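Local coordinates for 2-oxoglutarate dehydrogenase E3 component (Thermus thermophilus, PDB 2YQU), which catalyses the NAD+-linked reoxidation of protein-bound dihydrolipoamide as the FAD-containing lipoamide dehydrogenase (E3) of a 2-oxoacid dehydrogenase complex, at the interface of chains A and B. Numbering follows the deposited sequence. Chains: chain A/B, 2-oxoglutarate dehydrogenase E3 component.

Contact 1: the interface of chains A and B. Residues chain A 58, 72-76; chain B 67-69.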
# COMPACT_ATOMS: atom_id res chain seq x y z
N ILE A 58 4.20 9.56 16.52
CA ILE A 58 4.82 10.13 17.72
C ILE A 58 6.24 9.59 17.89
O ILE A 58 7.18 10.35 18.11
CB ILE A 58 3.93 9.84 18.95
CG1 ILE A 58 2.69 10.71 18.91
CG2 ILE A 58 4.69 10.07 20.27
CD1 ILE A 58 1.56 10.22 19.77
N GLY A 72 10.48 19.35 20.54
CA GLY A 72 9.83 18.61 21.60
C GLY A 72 8.58 17.87 21.14
O GLY A 72 7.80 18.40 20.35
N VAL A 73 8.41 16.65 21.64
CA VAL A 73 7.19 15.88 21.41
C VAL A 73 6.75 15.28 22.74
O VAL A 73 7.43 14.44 23.31
CB VAL A 73 7.41 14.74 20.39
CG1 VAL A 73 6.09 14.02 20.09
CG2 VAL A 73 8.02 15.28 19.11
N GLU A 74 5.61 15.76 23.24
CA GLU A 74 5.07 15.35 24.53
C GLU A 74 3.84 14.52 24.27
O GLU A 74 2.95 14.94 23.55
CB GLU A 74 4.69 16.58 25.37
CG GLU A 74 4.33 16.27 26.82
CD GLU A 74 3.58 17.38 27.54
OE1 GLU A 74 3.08 17.12 28.65
OE2 GLU A 74 3.47 18.51 27.02
N LEU A 75 3.78 13.33 24.87
CA LEU A 75 2.57 12.53 24.84
C LEU A 75 1.44 13.30 25.50
O LEU A 75 1.62 13.92 26.56
CB LEU A 75 2.80 11.19 25.55
CG LEU A 75 1.54 10.37 25.90
CD1 LEU A 75 0.83 9.89 24.64
CD2 LEU A 75 1.91 9.21 26.79
N ASP A 76 0.28 13.27 24.85
CA ASP A 76 -0.96 13.83 25.36
C ASP A 76 -1.92 12.64 25.44
O ASP A 76 -2.70 12.40 24.52
CB ASP A 76 -1.46 14.93 24.40
CG ASP A 76 -2.71 15.63 24.89
OD1 ASP A 76 -3.38 15.12 25.81
OD2 ASP A 76 -3.13 16.69 24.37
N GLY B 67 -2.64 12.89 19.56
CA GLY B 67 -2.16 12.32 20.81
C GLY B 67 -0.85 12.89 21.31
O GLY B 67 -0.17 12.28 22.13
N ALA B 68 -0.46 14.07 20.81
CA ALA B 68 0.77 14.70 21.28
C ALA B 68 0.70 16.22 21.24
O ALA B 68 -0.11 16.82 20.52
CB ALA B 68 1.97 14.20 20.48
N LYS B 69 1.55 16.84 22.05
CA LYS B 69 1.83 18.26 21.95
C LYS B 69 3.22 18.39 21.37
O LYS B 69 4.20 17.98 21.98
CB LYS B 69 1.76 18.93 23.32
CG LYS B 69 0.38 18.88 23.94
CD LYS B 69 0.36 19.60 25.28
CE LYS B 69 -0.95 19.35 26.02
NZ LYS B 69 -0.93 19.94 27.39
O HOH W 1 -2.80 17.06 21.46

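Contact 2: the interface of chains A and B. Residues chain A 413, 416-417, 426-427, 429-431; chain B 415-416, 419-420.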
# COMPACT_ATOMS: atom_id res chain seq x y z
N GLU A 413 -1.86 -6.75 -2.77
CA GLU A 413 -1.70 -7.22 -4.14
C GLU A 413 -1.37 -8.72 -4.22
O GLU A 413 -1.82 -9.41 -5.15
CB GLU A 413 -0.60 -6.41 -4.82
CG GLU A 413 -0.55 -6.59 -6.31
CD GLU A 413 0.71 -6.01 -6.91
OE1 GLU A 413 1.29 -5.07 -6.32
OE2 GLU A 413 1.11 -6.51 -7.97
N LEU A 416 -4.48 -10.73 -3.69
CA LEU A 416 -5.23 -10.72 -4.94
C LEU A 416 -4.64 -11.70 -5.92
O LEU A 416 -5.38 -12.45 -6.54
CB LEU A 416 -5.29 -9.33 -5.58
CG LEU A 416 -6.24 -9.21 -6.78
CD1 LEU A 416 -7.68 -9.46 -6.36
CD2 LEU A 416 -6.10 -7.86 -7.45
N ALA A 417 -3.32 -11.69 -6.07
CA ALA A 417 -2.67 -12.61 -6.99
C ALA A 417 -2.99 -14.07 -6.63
O ALA A 417 -3.31 -14.87 -7.52
CB ALA A 417 -1.17 -12.36 -7.02
N ASP A 426 3.42 -14.03 -13.79
CA ASP A 426 2.38 -13.05 -14.10
C ASP A 426 2.39 -11.88 -13.12
O ASP A 426 2.18 -10.74 -13.53
CB ASP A 426 1.00 -13.69 -14.19
CG ASP A 426 0.81 -14.45 -15.50
OD1 ASP A 426 0.02 -15.40 -15.50
OD2 ASP A 426 1.40 -14.18 -16.57
N LEU A 427 2.63 -12.16 -11.84
CA LEU A 427 2.77 -11.08 -10.86
C LEU A 427 3.99 -10.22 -11.20
O LEU A 427 3.92 -9.00 -11.14
CB LEU A 427 2.89 -11.65 -9.44
CG LEU A 427 3.03 -10.66 -8.29
CD1 LEU A 427 1.91 -9.63 -8.30
CD2 LEU A 427 3.06 -11.41 -6.98
N ARG A 429 5.53 -9.78 -14.08
CA ARG A 429 5.43 -9.12 -15.38
C ARG A 429 4.43 -7.97 -15.36
O ARG A 429 4.47 -7.10 -16.21
CB ARG A 429 4.97 -10.12 -16.45
CG ARG A 429 6.05 -10.99 -17.02
CD ARG A 429 5.50 -11.92 -18.12
NE ARG A 429 6.55 -12.58 -18.88
CZ ARG A 429 7.27 -12.00 -19.84
NH1 ARG A 429 8.20 -12.71 -20.48
NH2 ARG A 429 7.09 -10.72 -20.15
N ALA A 430 3.51 -7.98 -14.39
CA ALA A 430 2.50 -6.93 -14.30
C ALA A 430 3.17 -5.58 -14.03
O ALA A 430 4.19 -5.53 -13.34
CB ALA A 430 1.50 -7.25 -13.21
N PRO A 431 2.63 -4.50 -14.60
CA PRO A 431 3.21 -3.17 -14.35
C PRO A 431 3.14 -2.80 -12.89
O PRO A 431 2.15 -3.09 -12.21
CB PRO A 431 2.34 -2.24 -15.20
CG PRO A 431 1.68 -3.11 -16.20
CD PRO A 431 1.49 -4.43 -15.53
N ALA B 415 -3.89 -2.11 -10.64
CA ALA B 415 -3.06 -2.37 -11.80
C ALA B 415 -2.97 -3.88 -12.08
O ALA B 415 -3.13 -4.31 -13.23
CB ALA B 415 -1.68 -1.76 -11.62
N LEU B 416 -2.75 -4.67 -11.04
CA LEU B 416 -2.75 -6.12 -11.17
C LEU B 416 -4.08 -6.63 -11.71
O LEU B 416 -4.08 -7.45 -12.61
CB LEU B 416 -2.46 -6.82 -9.85
CG LEU B 416 -2.31 -8.35 -9.97
CD1 LEU B 416 -1.08 -8.67 -10.83
CD2 LEU B 416 -2.21 -9.02 -8.60
N PHE B 419 -4.23 -5.90 -15.34
CA PHE B 419 -3.30 -6.80 -16.03
C PHE B 419 -3.92 -8.19 -16.24
O PHE B 419 -3.68 -8.84 -17.27
CB PHE B 419 -2.00 -6.93 -15.23
CG PHE B 419 -0.93 -7.69 -15.94
CD1 PHE B 419 -0.30 -7.15 -17.04
CD2 PHE B 419 -0.55 -8.96 -15.51
CE1 PHE B 419 0.70 -7.84 -17.71
CE2 PHE B 419 0.46 -9.66 -16.17
CZ PHE B 419 1.07 -9.10 -17.27
N PHE B 420 -4.76 -8.61 -15.29
CA PHE B 420 -5.44 -9.91 -15.34
C PHE B 420 -6.79 -9.84 -16.08
O PHE B 420 -7.50 -10.85 -16.17
CB PHE B 420 -5.63 -10.47 -13.93
CG PHE B 420 -4.53 -11.38 -13.48
CD1 PHE B 420 -4.69 -12.76 -13.52
CD2 PHE B 420 -3.31 -10.87 -13.06
CE1 PHE B 420 -3.67 -13.60 -13.12
CE2 PHE B 420 -2.28 -11.71 -12.66
CZ PHE B 420 -2.46 -13.07 -12.70

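Contact 1: the interface of chains A and B
Strand 73-75 of chain A meets strand 68-70 of chain B edge to edge, with B:Gly67, in the loop leading into the B strand, and A:Asp76, just past the A strand, extending the contact. The two form a small antiparallel ladder between subunits of this pyridine nucleotide-disulphide oxidoreductase of class I, a family that works as homodimers. A:Glu74 and B:Lys69 form a reciprocal backbone pair at one end of the ladder, before the A:Leu75/B:Ala68 pair: A:Glu74 N donates to B:Lys69 O at 2.9 Å, and B:Lys69 N returns a bond to A:Glu74 O at 2.8 Å. Farther along, A:Asp76 N gives a 2.9 Å bond to B:Gly67 O, standing 51° above that carbonyl plane although the N-H itself points almost straight at the oxygen. The side chains of A:Glu74 and B:Lys69 run side by side on one face of the ladder, both extended and pointing the same way. Their carboxylate and ammonium ends do not touch: A:Glu74 OE2 is 4.6 Å from B:Lys69 NZ and instead lies beside the CD methylene. A:Asp76 slants across the same lysine, its CG anti to the backbone N (chi1 -176°), which sets carboxylate OD2 3.8 Å from B:Lys69 CE. The two carboxylates may still attract the lysine ammonium over this longer range, without a salt bridge. A water ties A:Asp76 OD2 to the carbonyl oxygen of B:Ala68, adding a bridge from side chain to backbone. On the opposite face the B:Ala68 methyl points towards helix 45-63 of chain A, where A:Ile58 CG1 gives it an apolar backing, 3.9 Å from B:Ala68 CB. The outer methyl of the isoleucine, A:Ile58 CD1, lies 3.6 Å from B:Gly67 O.

Contact 2: the interface of chains A and B
B:Phe419 lays one ring face against the backbone of A:Ala430, whose CA sits over the ring centre, 3.7 Å from the centroid of B:Phe419, in a CH-pi contact. The alanine methyl leans towards one side of the ring, A:Ala430 CB lying 3.5 Å from B:Phe419 CD2. Towards the other side comes A:Pro431, its CD methylene 3.6 Å from B:Phe419 CD1, the two side chains meeting at a slant. The phenyl is carried out from helix 407-419 of chain B with CG anti to the backbone N (chi1 -173°), and its CE2 corner approaches the carbonyl oxygen of A:Asp426. An alanine at B:Phe419 lacks the ring and would probably leave a gap against A:Ala430 and A:Pro431, the extended segment after helix 424-429, with A:Ala430 CA deprived of its CH-pi partner. One helical turn earlier, B:Leu416 also holds CG anti to its backbone N (chi1 -174°), and its forked tip enters chain A with the two methyls parted. CD1 meets the methyl of A:Ala430 and CD1 of A:Leu427, a leucine that crosses it at about a right angle. The other branch, CD2, turns to helix 407-419 of chain A, touching A:Ala417 CB at 3.8 Å and the aliphatic stem of A:Glu413, where A:Glu413 CG stands 3.7 Å from B:Leu416 CD2. B:Phe420 adds the tip of its ring, CZ lying 3.8 Å from A:Asp426 CB. Polar atoms make no bonds between the chains in this patch, which is held by shape and apolar packing. The site lies in the dimerisation domain, where helix 407-419 of chain B packs against its namesake in chain A, helix 424-429 and the following residues 430-431, a few positions ahead of the catalytic-base histidine of the family, A:His434.

Contact 1 and contact 2 lie about 41 Å apart, centre to centre, and share no residues or secondary-structure elements. Contact 1 joins segments from the early part of the chain, at one extremity of the dimer, whereas contact 2 belongs to the C-terminal dimerisation domain. The two-fold axis gives each a twin with the chains exchanged, so the subunits are held at well-separated places. Contact 2 is about 14 Å from A:His434, against about 33 Å for contact 1. A:Ala430 and A:Pro431 lie just before that histidine, so contact 2 may help to position its segment, while contact 1 may chiefly brace the subunits' relative orientation.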